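Local atomic coordinates of tyrosine--tRNA ligase (Archaeoglobus fulgidus, PDB entry 2CYB), a protein that probably attaches tyrosine to its tRNA in two steps, first activating the amino acid with ATP and then transferring it to the acceptor end. Residues I3-T11 with E21-T29. Residues are numbered along the deposited sequence; the frame is centred on the assembly and turned at random.
Sequences ITEKLRLIT and EELRQLIET
The carbonyl oxygen of Leu7, whose side chain packs on Leu23, Arg24 and Ile27, takes two hydrogen bonds from Thr11. Two N-terminal helices, 3-11 and 20-28, pack here beside the Rossmann-fold sheet, joined through the short edge strand 16-18. The axes of 3-11 and 21-28 run at 130° to each other. Thr11 OG1 lies 2.8 Å from Leu7 O and Thr11 N 3.0 Å from it, on opposite faces of the carbonyl plane. Chi1 of 58° sets OG1 between the backbone N and carbonyl carbon of Thr11. The methyl CG2 lies on the side of helix 20-28 and touches Leu23 CD2.

The interface is mainly apolar and lies away from the tyrosine site. Leu7 CD1 packs against Leu23 CG at 3.7 Å and meets Ile27 CD1 more tightly, at 3.4 Å. With an alanine at Leu7, a gap would probably open beside Ile27 and Leu23, and one face of the Arg24 guanidinium would lose the methyl that covers it.

Ile10 CD1 and Ile27 CD1 meet tip to tip at 3.6 Å. Ile10 also touches Leu202 of strand 200-204. At the other end, Ile3 CD1 packs on Ile27 CG2. Arg24, bent at chi3 (-76°), brings its guanidinium to Leu7 CD2, which sits 3.4 Å above the guanidinium plane and off its centre, nearest NH1.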
# COMPACT_ATOMS: atom_id res chain seq x y z
N ILE A 3 -21.69 29.17 -22.74
CA ILE A 3 -20.91 28.87 -21.54
C ILE A 3 -21.81 28.92 -20.32
O ILE A 3 -21.77 28.05 -19.45
CB ILE A 3 -19.76 29.87 -21.35
CG1 ILE A 3 -18.81 29.81 -22.55
CG2 ILE A 3 -19.02 29.58 -20.05
CD1 ILE A 3 -18.18 28.45 -22.78
N THR A 4 -22.63 29.97 -20.26
CA THR A 4 -23.55 30.17 -19.15
C THR A 4 -24.55 29.04 -18.97
O THR A 4 -24.80 28.60 -17.85
CB THR A 4 -24.33 31.49 -19.33
OG1 THR A 4 -24.85 31.55 -20.67
CG2 THR A 4 -23.42 32.68 -19.09
N GLU A 5 -25.12 28.55 -20.07
CA GLU A 5 -26.10 27.47 -19.98
C GLU A 5 -25.48 26.10 -19.71
O GLU A 5 -26.10 25.24 -19.09
CB GLU A 5 -26.94 27.43 -21.25
CG GLU A 5 -26.17 27.17 -22.52
CD GLU A 5 -26.92 27.63 -23.75
OE1 GLU A 5 -28.09 27.23 -23.92
OE2 GLU A 5 -26.34 28.39 -24.56
N LYS A 6 -24.25 25.89 -20.17
CA LYS A 6 -23.61 24.61 -19.92
C LYS A 6 -23.14 24.56 -18.48
O LYS A 6 -23.14 23.51 -17.84
CB LYS A 6 -22.45 24.38 -20.89
CG LYS A 6 -22.95 24.20 -22.32
CD LYS A 6 -24.14 23.23 -22.33
CE LYS A 6 -24.95 23.33 -23.61
NZ LYS A 6 -26.14 22.44 -23.51
N LEU A 7 -22.76 25.72 -17.96
CA LEU A 7 -22.31 25.83 -16.59
C LEU A 7 -23.49 25.54 -15.66
O LEU A 7 -23.35 24.87 -14.64
CB LEU A 7 -21.77 27.24 -16.35
CG LEU A 7 -20.54 27.45 -15.45
CD1 LEU A 7 -19.46 26.44 -15.79
CD2 LEU A 7 -20.02 28.87 -15.64
N ARG A 8 -24.67 26.02 -16.04
CA ARG A 8 -25.88 25.81 -15.25
C ARG A 8 -26.23 24.32 -15.20
O ARG A 8 -26.58 23.78 -14.15
CB ARG A 8 -27.06 26.58 -15.85
CG ARG A 8 -26.83 28.08 -15.98
CD ARG A 8 -27.06 28.82 -14.66
NE ARG A 8 -28.48 28.99 -14.36
CZ ARG A 8 -29.33 29.70 -15.10
NH1 ARG A 8 -28.90 30.31 -16.19
NH2 ARG A 8 -30.60 29.79 -14.74
N LEU A 9 -26.15 23.67 -16.36
CA LEU A 9 -26.45 22.26 -16.49
C LEU A 9 -25.43 21.39 -15.74
O LEU A 9 -25.80 20.44 -15.03
CB LEU A 9 -26.47 21.86 -17.97
CG LEU A 9 -26.58 20.38 -18.32
CD1 LEU A 9 -27.85 19.78 -17.71
CD2 LEU A 9 -26.58 20.22 -19.83
N ILE A 10 -24.15 21.73 -15.89
CA ILE A 10 -23.08 20.99 -15.24
C ILE A 10 -23.21 21.04 -13.73
O ILE A 10 -23.05 20.04 -13.05
CB ILE A 10 -21.68 21.54 -15.63
CG1 ILE A 10 -21.39 21.24 -17.10
CG2 ILE A 10 -20.61 20.90 -14.75
CD1 ILE A 10 -20.10 21.85 -17.60
N THR A 11 -23.52 22.22 -13.20
CA THR A 11 -23.62 22.36 -11.76
C THR A 11 -24.97 22.02 -11.17
O THR A 11 -25.14 22.06 -9.95
CB THR A 11 -23.22 23.76 -11.33
OG1 THR A 11 -24.07 24.72 -11.98
CG2 THR A 11 -21.78 24.04 -11.70
N GLU A 21 -14.47 28.73 -10.73
CA GLU A 21 -13.66 29.43 -11.72
C GLU A 21 -12.90 28.46 -12.61
O GLU A 21 -12.88 28.62 -13.83
CB GLU A 21 -12.68 30.37 -11.00
CG GLU A 21 -13.39 31.32 -10.03
CD GLU A 21 -12.44 32.27 -9.32
OE1 GLU A 21 -11.50 31.79 -8.64
OE2 GLU A 21 -12.63 33.50 -9.43
N GLU A 22 -12.29 27.44 -12.00
CA GLU A 22 -11.55 26.43 -12.74
C GLU A 22 -12.46 25.74 -13.75
O GLU A 22 -12.06 25.49 -14.89
CB GLU A 22 -10.96 25.39 -11.79
CG GLU A 22 -9.73 25.85 -11.02
CD GLU A 22 -9.32 24.88 -9.91
OE1 GLU A 22 -9.53 23.66 -10.09
OE2 GLU A 22 -8.79 25.34 -8.87
N LEU A 23 -13.68 25.44 -13.33
CA LEU A 23 -14.64 24.79 -14.20
C LEU A 23 -14.96 25.69 -15.39
O LEU A 23 -15.03 25.23 -16.53
CB LEU A 23 -15.93 24.47 -13.43
CG LEU A 23 -17.13 23.98 -14.23
CD1 LEU A 23 -16.75 22.75 -15.05
CD2 LEU A 23 -18.27 23.67 -13.27
N ARG A 24 -15.15 26.97 -15.12
CA ARG A 24 -15.46 27.93 -16.18
C ARG A 24 -14.29 28.00 -17.16
O ARG A 24 -14.46 27.73 -18.35
CB ARG A 24 -15.73 29.32 -15.61
CG ARG A 24 -16.04 30.38 -16.68
CD ARG A 24 -16.15 31.78 -16.09
NE ARG A 24 -17.40 32.02 -15.39
CZ ARG A 24 -18.59 32.12 -15.98
NH1 ARG A 24 -19.68 32.34 -15.25
NH2 ARG A 24 -18.69 32.01 -17.30
N GLN A 25 -13.11 28.34 -16.67
CA GLN A 25 -11.95 28.44 -17.54
C GLN A 25 -11.65 27.12 -18.24
O GLN A 25 -11.09 27.10 -19.33
CB GLN A 25 -10.72 28.94 -16.77
CG GLN A 25 -10.49 28.32 -15.41
CD GLN A 25 -9.43 29.07 -14.61
OE1 GLN A 25 -8.29 29.23 -15.07
NE2 GLN A 25 -9.79 29.54 -13.42
N LEU A 26 -12.04 26.00 -17.63
CA LEU A 26 -11.83 24.70 -18.24
C LEU A 26 -12.71 24.58 -19.49
O LEU A 26 -12.27 24.08 -20.52
CB LEU A 26 -12.19 23.58 -17.25
CG LEU A 26 -12.32 22.17 -17.84
CD1 LEU A 26 -11.02 21.74 -18.51
CD2 LEU A 26 -12.69 21.19 -16.73
N ILE A 27 -13.95 25.04 -19.38
CA ILE A 27 -14.88 24.99 -20.50
C ILE A 27 -14.40 25.93 -21.61
O ILE A 27 -14.64 25.70 -22.79
CB ILE A 27 -16.30 25.39 -20.06
CG1 ILE A 27 -16.76 24.46 -18.93
CG2 ILE A 27 -17.26 25.29 -21.24
CD1 ILE A 27 -18.13 24.77 -18.39
N GLU A 28 -13.72 27.00 -21.20
CA GLU A 28 -13.18 27.97 -22.15
C GLU A 28 -12.03 27.32 -22.90
O GLU A 28 -12.20 26.83 -24.01
CB GLU A 28 -12.69 29.21 -21.40
CG GLU A 28 -13.80 30.03 -20.76
CD GLU A 28 -13.28 31.09 -19.81
OE1 GLU A 28 -12.34 31.82 -20.20
OE2 GLU A 28 -13.80 31.19 -18.68
N THR A 29 -10.85 27.32 -22.28
CA THR A 29 -9.68 26.71 -22.89
C THR A 29 -9.87 25.20 -22.97
O THR A 29 -10.28 24.57 -22.00
CB THR A 29 -8.40 27.02 -22.09
OG1 THR A 29 -7.31 26.24 -22.61
CG2 THR A 29 -8.59 26.68 -20.62